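Long-range contacts in cytosolic iron-sulfur protein assembly protein 1 (Saccharomyces cerevisiae, PDB 2HES), which acts in the cytosolic iron-sulfur protein assembly machinery, where it is required for the maturation of extramitochondrial iron-sulfur proteins: residues E109-V113 and T124-D128; G210-L214 and V225-M229; D21-G25 and P68-L72. All coordinates share one frame; numbering follows the deposited sequence.

Contact 1 (E109-V113 and T124-D128)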
ATOM      1  N   GLU A 109      -4.673  13.622  10.213  1.00 30.80           N
ATOM      2  CA  GLU A 109      -3.554  12.979   9.554  1.00 31.00           C
ATOM      3  C   GLU A 109      -4.014  12.168   8.350  1.00 30.27           C
ATOM      4  O   GLU A 109      -4.908  11.309   8.487  1.00 31.03           O
ATOM      5  CB  GLU A 109      -2.828  12.056  10.530  1.00 30.98           C
ATOM      6  CG  GLU A 109      -2.331  12.794  11.804  1.00 32.58           C
ATOM      7  CD  GLU A 109      -1.731  11.862  12.845  1.00 33.19           C
ATOM      8  OE1 GLU A 109      -2.254  10.748  13.035  1.00 36.40           O
ATOM      9  OE2 GLU A 109      -0.721  12.255  13.469  1.00 35.83           O
ATOM     10  N   VAL A 110      -3.377  12.406   7.209  1.00 29.59           N
ATOM     11  CA  VAL A 110      -3.562  11.552   6.017  1.00 29.63           C
ATOM     12  C   VAL A 110      -2.687  10.317   6.220  1.00 28.49           C
ATOM     13  O   VAL A 110      -1.499  10.452   6.543  1.00 29.88           O
ATOM     14  CB  VAL A 110      -3.154  12.258   4.682  1.00 29.37           C
ATOM     15  CG1 VAL A 110      -3.153  11.247   3.481  1.00 30.16           C
ATOM     16  CG2 VAL A 110      -4.035  13.440   4.367  1.00 30.70           C
ATOM     17  N   LYS A 111      -3.276   9.132   6.096  1.00 27.84           N
ATOM     18  CA  LYS A 111      -2.539   7.871   6.289  1.00 25.93           C
ATOM     19  C   LYS A 111      -2.171   7.152   5.000  1.00 24.92           C
ATOM     20  O   LYS A 111      -1.250   6.339   4.980  1.00 23.49           O
ATOM     21  CB  LYS A 111      -3.335   6.866   7.129  1.00 26.12           C
ATOM     22  CG  LYS A 111      -3.645   7.259   8.567  1.00 26.68           C
ATOM     23  CD  LYS A 111      -2.363   7.664   9.332  1.00 29.58           C
ATOM     24  CE  LYS A 111      -2.709   8.106  10.734  1.00 27.10           C
ATOM     25  NZ  LYS A 111      -3.014   6.927  11.585  1.00 28.66           N
ATOM     26  N   GLY A 112      -2.922   7.403   3.923  1.00 23.53           N
ATOM     27  CA  GLY A 112      -2.645   6.731   2.681  1.00 20.51           C
ATOM     28  C   GLY A 112      -3.101   7.468   1.437  1.00 20.08           C
ATOM     29  O   GLY A 112      -4.080   8.245   1.469  1.00 19.93           O
ATOM     30  N   VAL A 113      -2.379   7.219   0.360  1.00 19.16           N
ATOM     31  CA  VAL A 113      -2.802   7.677  -0.989  1.00 17.74           C
ATOM     32  C   VAL A 113      -2.662   6.524  -1.957  1.00 17.07           C
ATOM     33  O   VAL A 113      -1.711   5.715  -1.851  1.00 17.01           O
ATOM     34  CB  VAL A 113      -2.002   8.928  -1.501  1.00 18.21           C
ATOM     35  CG1 VAL A 113      -2.138  10.104  -0.538  1.00 19.28           C
ATOM     36  CG2 VAL A 113      -0.525   8.622  -1.659  1.00 19.16           C
ATOM     37  N   THR A 124      -7.705   8.966  -0.956  1.00 17.78           N
ATOM     38  CA  THR A 124      -6.926   9.327   0.217  1.00 20.09           C
ATOM     39  C   THR A 124      -7.637   8.791   1.471  1.00 20.03           C
ATOM     40  O   THR A 124      -8.869   8.672   1.498  1.00 20.79           O
ATOM     41  CB  THR A 124      -6.658  10.851   0.319  1.00 20.81           C
ATOM     42  OG1 THR A 124      -7.857  11.566   0.664  1.00 23.42           O
ATOM     43  CG2 THR A 124      -5.981  11.409  -0.997  1.00 20.01           C
ATOM     44  N   CYS A 125      -6.882   8.452   2.507  1.00 19.59           N
ATOM     45  CA  CYS A 125      -7.546   8.010   3.747  1.00 21.27           C
ATOM     46  C   CYS A 125      -6.850   8.631   4.919  1.00 21.89           C
ATOM     47  O   CYS A 125      -5.724   9.139   4.801  1.00 21.62           O
ATOM     48  CB  CYS A 125      -7.608   6.487   3.899  1.00 21.05           C
ATOM     49  SG  CYS A 125      -5.986   5.750   4.081  1.00 23.37           S
ATOM     50  N   SER A 126      -7.551   8.586   6.051  1.00 24.53           N
ATOM     51  CA  SER A 126      -7.235   9.472   7.133  1.00 25.78           C
ATOM     52  C   SER A 126      -7.566   8.872   8.509  1.00 25.56           C
ATOM     53  O   SER A 126      -8.500   8.054   8.683  1.00 26.13           O
ATOM     54  CB  SER A 126      -7.989  10.781   6.920  1.00 25.14           C
ATOM     55  OG  SER A 126      -7.672  11.723   7.924  1.00 27.49           O
ATOM     56  N   ARG A 127      -6.829   9.368   9.493  1.00 27.05           N
ATOM     57  CA  ARG A 127      -7.196   9.213  10.904  1.00 27.37           C
ATOM     58  C   ARG A 127      -8.643   9.660  11.217  1.00 26.78           C
ATOM     59  O   ARG A 127      -9.250   9.222  12.217  1.00 27.17           O
ATOM     60  CB  ARG A 127      -6.204   9.977  11.760  1.00 28.33           C
ATOM     61  CG  ARG A 127      -6.432   9.784  13.268  1.00 29.69           C
ATOM     62  CD  ARG A 127      -5.127   9.923  14.019  1.00 33.68           C
ATOM     63  NE  ARG A 127      -5.275   9.585  15.441  1.00 31.77           N
ATOM     64  CZ  ARG A 127      -4.570  10.141  16.419  1.00 36.40           C
ATOM     65  NH1 ARG A 127      -3.665  11.087  16.147  1.00 37.46           N
ATOM     66  NH2 ARG A 127      -4.782   9.773  17.684  1.00 33.18           N
ATOM     67  N   ASP A 128      -9.216  10.486  10.345  1.00 26.47           N
ATOM     68  CA  ASP A 128     -10.568  11.009  10.518  1.00 25.94           C
ATOM     69  C   ASP A 128     -11.679  10.027  10.146  1.00 25.45           C
ATOM     70  O   ASP A 128     -12.849  10.373  10.171  1.00 26.16           O
ATOM     71  CB  ASP A 128     -10.711  12.353   9.783  1.00 27.35           C
ATOM     72  CG  ASP A 128     -10.834  12.195   8.284  1.00 29.34           C
ATOM     73  OD1 ASP A 128     -10.988  11.044   7.809  1.00 24.84           O
ATOM     74  OD2 ASP A 128     -10.803  13.232   7.567  1.00 33.13           O
TER
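Glu109 meets Ser126 and Arg127 where the first two strands of a WD40 propeller blade, 110-115 and 121-126, pair as an antiparallel hairpin. Its carbonyl O takes two bonds. Arg127 N approaches Glu109 O almost in line with the C=O, at 2.9 Å. Ser126 OG donates from above the carbonyl plane. Ser126 OG also accepts from Asp128 N, which makes an ST turn. The Glu109 side chain runs alongside that of Arg127, pointing the same way; the carboxylate and guanidinium planes are 40° apart. The salt bridge from Arg127 NH1 to Glu109 OE1 is weak at 3.4 Å. Val110 lies opposite Ser126 and lays CG1 near Cys125 O, 3.6 Å away. Lys111 and Gly112 both face Cys125, a classic beta bulge. Lys111 N gives Cys125 O a 2.8 Å bond, while the bond from Gly112 N is weak. The Lys111 chain bends past Arg127, with Lys111 CE near Arg127 CB, and its NZ forms a salt bridge with Asp155. Gly112 O accepts from Cys125 N. Cys125 SG sits between its own N and carbonyl carbon (chi1 65°), which brings it 3.5 Å from Gly112 N. At Val113 the side chain crosses that of Thr124, with Val113 CG1 4.1 Å from Thr124 CG2.

Contact 2 (G210-L214 and V225-M229); sequences GVFRL and VWKYM
This contact belongs to the beta hairpin of strands 213-218 and 223-231, the two middle strands of a four-stranded WD40 propeller blade. Both segments lie in WD repeat 5. Leu214 and Trp226 form an antiparallel hydrogen-bonded pair. Trp226 N points almost straight at Leu214 O, 2.7 Å away with an N-H...O angle of 173°. Leu214 N returns a bond to Trp226 O. On the face that carries both side chains, Leu214 CD2 lies 4.0 Å from Trp226 CD1. Leu214 O also lies in the plane of the indole, at its CD1 edge. With Trp226 CG anti to the carbonyl carbon and the ring turned by chi2 91°, CD1 comes beside this oxygen. The indole NE1 is bonded to Ser216 OG. Arg213 and Lys227 form the next pair, non-hydrogen-bonded, on the other face. Arg213 CG packs 4.0 Å from Lys227 CA. The guanidinium is held by salt bridges to Asp206, Glu242 and Glu278. These acids would probably offset the like charge of Lys227, which has a long, weak ion pair with Glu242.

Beyond this pair, Tyr228 N donates to Phe212 O at 3.1 Å. A water donates to Phe212 O and to Tyr228 O, so Phe212 O has two donors. The Phe212 and Tyr228 side chains run side by side in the same direction. Their ring planes meet obliquely, at 45°. Phe212 CD2 lies over one face of the tyrosine ring, off toward its rim. His162 meets Phe212 edge-to-face. The tyrosine hydroxyl is hydrogen-bonded to Asp231 OD1. Val211 sits at the edge of the tyrosine ring, near its plane, with Val211 CB 4.2 Å from Tyr228 CD2.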
ATOM      1  N   GLY A 210      -9.871 -12.463 -13.512  1.00 18.06           N
ATOM      2  CA  GLY A 210     -11.222 -12.965 -13.194  1.00 17.58           C
ATOM      3  C   GLY A 210     -11.696 -12.464 -11.841  1.00 19.19           C
ATOM      4  O   GLY A 210     -11.339 -11.339 -11.408  1.00 20.30           O
ATOM      5  N   VAL A 211     -12.494 -13.291 -11.167  1.00 17.87           N
ATOM      6  CA  VAL A 211     -13.157 -12.869  -9.929  1.00 18.66           C
ATOM      7  C   VAL A 211     -12.136 -12.590  -8.824  1.00 17.65           C
ATOM      8  O   VAL A 211     -11.032 -13.163  -8.799  1.00 17.71           O
ATOM      9  CB  VAL A 211     -14.236 -13.878  -9.487  1.00 18.89           C
ATOM     10  CG1 VAL A 211     -15.319 -14.005 -10.610  1.00 20.05           C
ATOM     11  CG2 VAL A 211     -13.578 -15.241  -9.162  1.00 20.86           C
ATOM     12  N   PHE A 212     -12.527 -11.744  -7.875  1.00 16.65           N
ATOM     13  CA  PHE A 212     -11.544 -11.042  -7.020  1.00 16.36           C
ATOM     14  C   PHE A 212     -11.174 -11.794  -5.757  1.00 15.77           C
ATOM     15  O   PHE A 212     -11.985 -12.511  -5.187  1.00 16.15           O
ATOM     16  CB  PHE A 212     -12.091  -9.673  -6.563  1.00 17.30           C
ATOM     17  CG  PHE A 212     -12.871  -8.937  -7.624  1.00 19.32           C
ATOM     18  CD1 PHE A 212     -12.267  -8.554  -8.832  1.00 21.12           C
ATOM     19  CD2 PHE A 212     -14.219  -8.640  -7.412  1.00 20.22           C
ATOM     20  CE1 PHE A 212     -12.993  -7.882  -9.802  1.00 22.95           C
ATOM     21  CE2 PHE A 212     -14.972  -7.944  -8.396  1.00 20.14           C
ATOM     22  CZ  PHE A 212     -14.341  -7.584  -9.588  1.00 22.35           C
ATOM     23  N   ARG A 213      -9.932 -11.592  -5.314  1.00 15.20           N
ATOM     24  CA  ARG A 213      -9.550 -11.968  -3.931  1.00 13.95           C
ATOM     25  C   ARG A 213      -8.669 -10.870  -3.369  1.00 14.41           C
ATOM     26  O   ARG A 213      -8.192 -10.003  -4.123  1.00 13.74           O
ATOM     27  CB  ARG A 213      -8.775 -13.290  -3.884  1.00 15.39           C
ATOM     28  CG  ARG A 213      -9.601 -14.477  -4.358  1.00 14.90           C
ATOM     29  CD  ARG A 213      -8.880 -15.774  -3.969  1.00 16.02           C
ATOM     30  NE  ARG A 213      -7.598 -15.899  -4.676  1.00 16.83           N
ATOM     31  CZ  ARG A 213      -6.774 -16.930  -4.536  1.00 19.84           C
ATOM     32  NH1 ARG A 213      -7.085 -17.942  -3.706  1.00 18.50           N
ATOM     33  NH2 ARG A 213      -5.649 -16.972  -5.229  1.00 19.14           N
ATOM     34  N   LEU A 214      -8.487 -10.889  -2.054  1.00 14.65           N
ATOM     35  CA  LEU A 214      -7.685  -9.835  -1.411  1.00 14.05           C
ATOM     36  C   LEU A 214      -6.939 -10.457  -0.234  1.00 15.39           C
ATOM     37  O   LEU A 214      -7.532 -11.315   0.437  1.00 15.50           O
ATOM     38  CB  LEU A 214      -8.646  -8.751  -0.877  1.00 14.77           C
ATOM     39  CG  LEU A 214      -8.062  -7.572  -0.141  1.00 18.06           C
ATOM     40  CD1 LEU A 214      -8.038  -6.404  -1.109  1.00 19.98           C
ATOM     41  CD2 LEU A 214      -8.852  -7.229   1.138  1.00 22.40           C
ATOM     42  N   VAL A 225      -6.805 -14.318   3.580  1.00 12.63           N
ATOM     43  CA  VAL A 225      -7.094 -14.223   2.161  1.00 13.54           C
ATOM     44  C   VAL A 225      -8.621 -14.278   2.081  1.00 13.40           C
ATOM     45  O   VAL A 225      -9.256 -15.189   2.631  1.00 14.91           O
ATOM     46  CB  VAL A 225      -6.452 -15.348   1.390  1.00 14.16           C
ATOM     47  CG1 VAL A 225      -6.885 -15.365  -0.044  1.00 15.10           C
ATOM     48  CG2 VAL A 225      -4.936 -15.241   1.476  1.00 17.92           C
ATOM     49  N   TRP A 226      -9.180 -13.263   1.433  1.00 12.89           N
ATOM     50  CA  TRP A 226     -10.607 -13.103   1.323  1.00 12.28           C
ATOM     51  C   TRP A 226     -10.973 -13.363  -0.126  1.00 12.50           C
ATOM     52  O   TRP A 226     -10.251 -12.925  -1.040  1.00 12.57           O
ATOM     53  CB  TRP A 226     -10.953 -11.652   1.649  1.00 13.42           C
ATOM     54  CG  TRP A 226     -10.487 -11.175   2.986  1.00 13.49           C
ATOM     55  CD1 TRP A 226      -9.263 -10.563   3.285  1.00 15.11           C
ATOM     56  CD2 TRP A 226     -11.252 -11.166   4.203  1.00 15.07           C
ATOM     57  NE1 TRP A 226      -9.238 -10.236   4.643  1.00 13.54           N
ATOM     58  CE2 TRP A 226     -10.451 -10.563   5.204  1.00 16.70           C
ATOM     59  CE3 TRP A 226     -12.555 -11.608   4.552  1.00 14.30           C
ATOM     60  CZ2 TRP A 226     -10.897 -10.416   6.544  1.00 14.61           C
ATOM     61  CZ3 TRP A 226     -12.993 -11.452   5.910  1.00 15.38           C
ATOM     62  CH2 TRP A 226     -12.162 -10.870   6.862  1.00 13.95           C
ATOM     63  N   LYS A 227     -12.159 -13.919  -0.334  1.00 13.41           N
ATOM     64  CA  LYS A 227     -12.613 -14.282  -1.664  1.00 14.87           C
ATOM     65  C   LYS A 227     -13.998 -13.729  -1.940  1.00 14.09           C
ATOM     66  O   LYS A 227     -14.911 -13.910  -1.137  1.00 15.17           O
ATOM     67  CB  LYS A 227     -12.733 -15.784  -1.721  1.00 16.50           C
ATOM     68  CG  LYS A 227     -13.416 -16.308  -3.028  1.00 18.16           C
ATOM     69  CD  LYS A 227     -13.434 -17.876  -2.992  1.00 16.41           C
ATOM     70  CE  LYS A 227     -12.148 -18.558  -3.086  1.00 23.75           C
ATOM     71  NZ  LYS A 227     -12.641 -19.998  -2.782  1.00 19.95           N
ATOM     72  N   TYR A 228     -14.151 -13.075  -3.088  1.00 14.27           N
ATOM     73  CA  TYR A 228     -15.465 -12.615  -3.530  1.00 14.42           C
ATOM     74  C   TYR A 228     -16.359 -13.803  -3.961  1.00 14.81           C
ATOM     75  O   TYR A 228     -15.890 -14.706  -4.646  1.00 14.31           O
ATOM     76  CB  TYR A 228     -15.240 -11.677  -4.704  1.00 15.31           C
ATOM     77  CG  TYR A 228     -16.441 -11.280  -5.494  1.00 16.60           C
ATOM     78  CD1 TYR A 228     -17.384 -10.423  -4.968  1.00 16.49           C
ATOM     79  CD2 TYR A 228     -16.591 -11.685  -6.831  1.00 17.84           C
ATOM     80  CE1 TYR A 228     -18.476  -9.997  -5.708  1.00 21.10           C
ATOM     81  CE2 TYR A 228     -17.674 -11.225  -7.598  1.00 17.33           C
ATOM     82  CZ  TYR A 228     -18.612 -10.399  -7.011  1.00 19.72           C
ATOM     83  OH  TYR A 228     -19.713  -9.983  -7.732  1.00 19.58           O
ATOM     84  N   MET A 229     -17.631 -13.764  -3.547  1.00 15.81           N
ATOM     85  CA  MET A 229     -18.554 -14.886  -3.722  1.00 16.34           C
ATOM     86  C   MET A 229     -19.817 -14.431  -4.459  1.00 17.09           C
ATOM     87  O   MET A 229     -20.833 -15.116  -4.422  1.00 17.74           O
ATOM     88  CB  MET A 229     -18.905 -15.506  -2.338  1.00 15.31           C
ATOM     89  CG  MET A 229     -17.742 -16.121  -1.548  1.00 16.11           C
ATOM     90  SD  MET A 229     -17.137 -17.590  -2.348  1.00 19.05           S
ATOM     91  CE  MET A 229     -18.474 -18.745  -2.016  1.00 14.56           C
TER
HETATM   92  O   HOH W   1     -13.695 -14.610  -6.185  1.00 20.52           O

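Contact 3 (D21-G25 and P68-L72); sequences DFSQG and PHTSL
The direct polar contact between Ser23 and Thr70 joins neighbouring propeller blades, WD repeats 1 and 2. Ser23 ends strand 17-23, and Thr70 lies in the loop between strands 61-66 and 72-77. Ser23 OG donates to Thr70 O at 2.9 Å, in the carbonyl plane and on a lone pair. With OG anti to the backbone N (chi1 -179°), the hydroxyl points across to the loop. Thr70 OG1 is hydrogen-bonded to Arg67.

Two waters add bridges. One donates to Ser23 OG and accepts from His69 N at 2.6 Å; its bond from His69 ND1 is weak. The other donates to Gln24 OE1 and to His69 O, which links the amide to the loop backbone.

The remaining contacts are van der Waals. The Gln24 chain bends at chi2 and lies along the loop backbone. Gln24 CG lies 3.6 Å from Thr70 O. Gln24 NE2 lies 3.5 Å from Thr70 C.

The loop thus offers mainly backbone atoms to the serine and glutamine side chains. With one direct bond and two water bridges, this blade-to-blade junction is polar and partly hydrated.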
ATOM      1  N   ASP A  21       6.875   3.342  -3.272  1.00 19.30           N
ATOM      2  CA  ASP A  21       6.131   2.882  -4.431  1.00 20.14           C
ATOM      3  C   ASP A  21       7.046   2.966  -5.615  1.00 21.28           C
ATOM      4  O   ASP A  21       7.885   3.879  -5.664  1.00 22.72           O
ATOM      5  CB  ASP A  21       4.875   3.766  -4.667  1.00 19.89           C
ATOM      6  CG  ASP A  21       3.829   3.085  -5.575  1.00 22.80           C
ATOM      7  OD1 ASP A  21       3.575   1.865  -5.414  1.00 26.23           O
ATOM      8  OD2 ASP A  21       3.249   3.782  -6.438  1.00 22.01           O
ATOM      9  N   PHE A  22       6.875   2.028  -6.557  1.00 22.25           N
ATOM     10  CA  PHE A  22       7.755   1.826  -7.736  1.00 23.75           C
ATOM     11  C   PHE A  22       7.004   1.998  -9.047  1.00 24.15           C
ATOM     12  O   PHE A  22       5.974   1.371  -9.264  1.00 24.63           O
ATOM     13  CB  PHE A  22       8.306   0.388  -7.664  1.00 25.13           C
ATOM     14  CG  PHE A  22       9.376   0.056  -8.669  1.00 25.89           C
ATOM     15  CD1 PHE A  22      10.650   0.616  -8.544  1.00 28.62           C
ATOM     16  CD2 PHE A  22       9.149  -0.873  -9.685  1.00 27.66           C
ATOM     17  CE1 PHE A  22      11.660   0.298  -9.435  1.00 29.10           C
ATOM     18  CE2 PHE A  22      10.165  -1.213 -10.588  1.00 27.77           C
ATOM     19  CZ  PHE A  22      11.431  -0.612 -10.454  1.00 27.10           C
ATOM     20  N   SER A  23       7.534   2.830  -9.944  1.00 24.42           N
ATOM     21  CA  SER A  23       6.967   2.962 -11.279  1.00 25.43           C
ATOM     22  C   SER A  23       8.100   3.369 -12.189  1.00 26.36           C
ATOM     23  O   SER A  23       8.862   4.221 -11.817  1.00 25.61           O
ATOM     24  CB  SER A  23       5.891   4.061 -11.312  1.00 26.70           C
ATOM     25  OG  SER A  23       5.302   4.184 -12.619  1.00 25.37           O
ATOM     26  N   GLN A  24       8.182   2.747 -13.362  1.00 28.47           N
ATOM     27  CA  GLN A  24       9.071   3.199 -14.443  1.00 31.21           C
ATOM     28  C   GLN A  24      10.518   3.240 -13.961  1.00 31.52           C
ATOM     29  O   GLN A  24      11.246   4.212 -14.197  1.00 32.30           O
ATOM     30  CB  GLN A  24       8.644   4.577 -14.968  1.00 31.46           C
ATOM     31  CG  GLN A  24       7.199   4.608 -15.463  1.00 35.60           C
ATOM     32  CD  GLN A  24       7.064   5.257 -16.827  1.00 39.45           C
ATOM     33  OE1 GLN A  24       7.034   4.570 -17.862  1.00 42.07           O
ATOM     34  NE2 GLN A  24       6.992   6.582 -16.843  1.00 42.76           N
ATOM     35  N   GLY A  25      10.899   2.190 -13.242  1.00 32.00           N
ATOM     36  CA  GLY A  25      12.259   2.058 -12.721  1.00 32.41           C
ATOM     37  C   GLY A  25      12.623   2.998 -11.594  1.00 31.75           C
ATOM     38  O   GLY A  25      13.798   3.140 -11.274  1.00 33.69           O
ATOM     39  N   PRO A  68      -0.163   5.245 -11.950  1.00 32.55           N
ATOM     40  CA  PRO A  68       0.429   4.023 -12.575  1.00 34.33           C
ATOM     41  C   PRO A  68       1.013   4.170 -13.992  1.00 36.55           C
ATOM     42  O   PRO A  68       0.492   4.944 -14.810  1.00 37.02           O
ATOM     43  CB  PRO A  68      -0.731   3.036 -12.562  1.00 34.57           C
ATOM     44  CG  PRO A  68      -1.524   3.470 -11.345  1.00 33.85           C
ATOM     45  CD  PRO A  68      -1.499   4.966 -11.386  1.00 32.00           C
ATOM     46  N   HIS A  69       2.094   3.421 -14.247  1.00 38.88           N
ATOM     47  CA  HIS A  69       2.858   3.447 -15.510  1.00 40.18           C
ATOM     48  C   HIS A  69       3.241   4.852 -16.001  1.00 40.05           C
ATOM     49  O   HIS A  69       3.485   5.058 -17.197  1.00 40.92           O
ATOM     50  CB  HIS A  69       2.142   2.639 -16.616  1.00 41.19           C
ATOM     51  CG  HIS A  69       1.742   1.257 -16.190  1.00 44.35           C
ATOM     52  ND1 HIS A  69       2.519   0.478 -15.355  1.00 46.32           N
ATOM     53  CD2 HIS A  69       0.641   0.517 -16.477  1.00 45.88           C
ATOM     54  CE1 HIS A  69       1.915  -0.679 -15.149  1.00 47.90           C
ATOM     55  NE2 HIS A  69       0.778  -0.685 -15.824  1.00 47.53           N
ATOM     56  N   THR A  70       3.303   5.802 -15.067  1.00 38.82           N
ATOM     57  CA  THR A  70       3.633   7.204 -15.354  1.00 38.39           C
ATOM     58  C   THR A  70       4.735   7.697 -14.406  1.00 37.50           C
ATOM     59  O   THR A  70       5.230   6.926 -13.534  1.00 37.12           O
ATOM     60  CB  THR A  70       2.373   8.124 -15.234  1.00 38.52           C
ATOM     61  OG1 THR A  70       2.567   9.343 -15.956  1.00 41.37           O
ATOM     62  CG2 THR A  70       2.105   8.511 -13.821  1.00 37.76           C
ATOM     63  N   SER A  71       5.122   8.964 -14.569  1.00 36.32           N
ATOM     64  CA  SER A  71       6.043   9.606 -13.623  1.00 35.37           C
ATOM     65  C   SER A  71       5.469  10.829 -12.881  1.00 33.75           C
ATOM     66  O   SER A  71       6.198  11.773 -12.550  1.00 34.50           O
ATOM     67  CB  SER A  71       7.397   9.926 -14.283  1.00 35.57           C
ATOM     68  OG  SER A  71       7.231  10.500 -15.569  1.00 37.58           O
ATOM     69  N   LEU A  72       4.166  10.789 -12.596  1.00 31.60           N
ATOM     70  CA  LEU A  72       3.525  11.721 -11.685  1.00 28.92           C
ATOM     71  C   LEU A  72       3.321  11.064 -10.320  1.00 27.29           C
ATOM     72  O   LEU A  72       2.888   9.914 -10.259  1.00 26.67           O
ATOM     73  CB  LEU A  72       2.166  12.111 -12.219  1.00 29.28           C
ATOM     74  CG  LEU A  72       1.324  13.025 -11.353  1.00 29.30           C
ATOM     75  CD1 LEU A  72       1.445  14.448 -11.803  1.00 33.41           C
ATOM     76  CD2 LEU A  72      -0.125  12.524 -11.518  1.00 33.81           C
TER
HETATM   77  O   HOH W   2       3.475   1.666 -13.008  1.00 50.67           O
HETATM   78  O   HOH W   3       4.950   2.999 -18.100  1.00 54.20           O

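How the contacts relate
The contacts follow the chain in the order 3, 1, 2, each closing before the next opens. All three belong to one beta-propeller built of four-stranded antiparallel sheets. Contacts 1 and 2 lie within single blades, in WD repeats 3 and 5. Contact 1 pairs the first and second strands of its sheet, contact 2 the second and third. Contact 3 instead joins two sheets, those of WD repeats 1 and 2. Contacts 1 and 3 come nearest, about 7 Å between nearest atoms, and the centres of contacts 2 and 3 are about 26 Å apart. None touches another. Contacts 1 and 2 thus hold strands together within blades, and contact 3 ties one blade to the next round the ring.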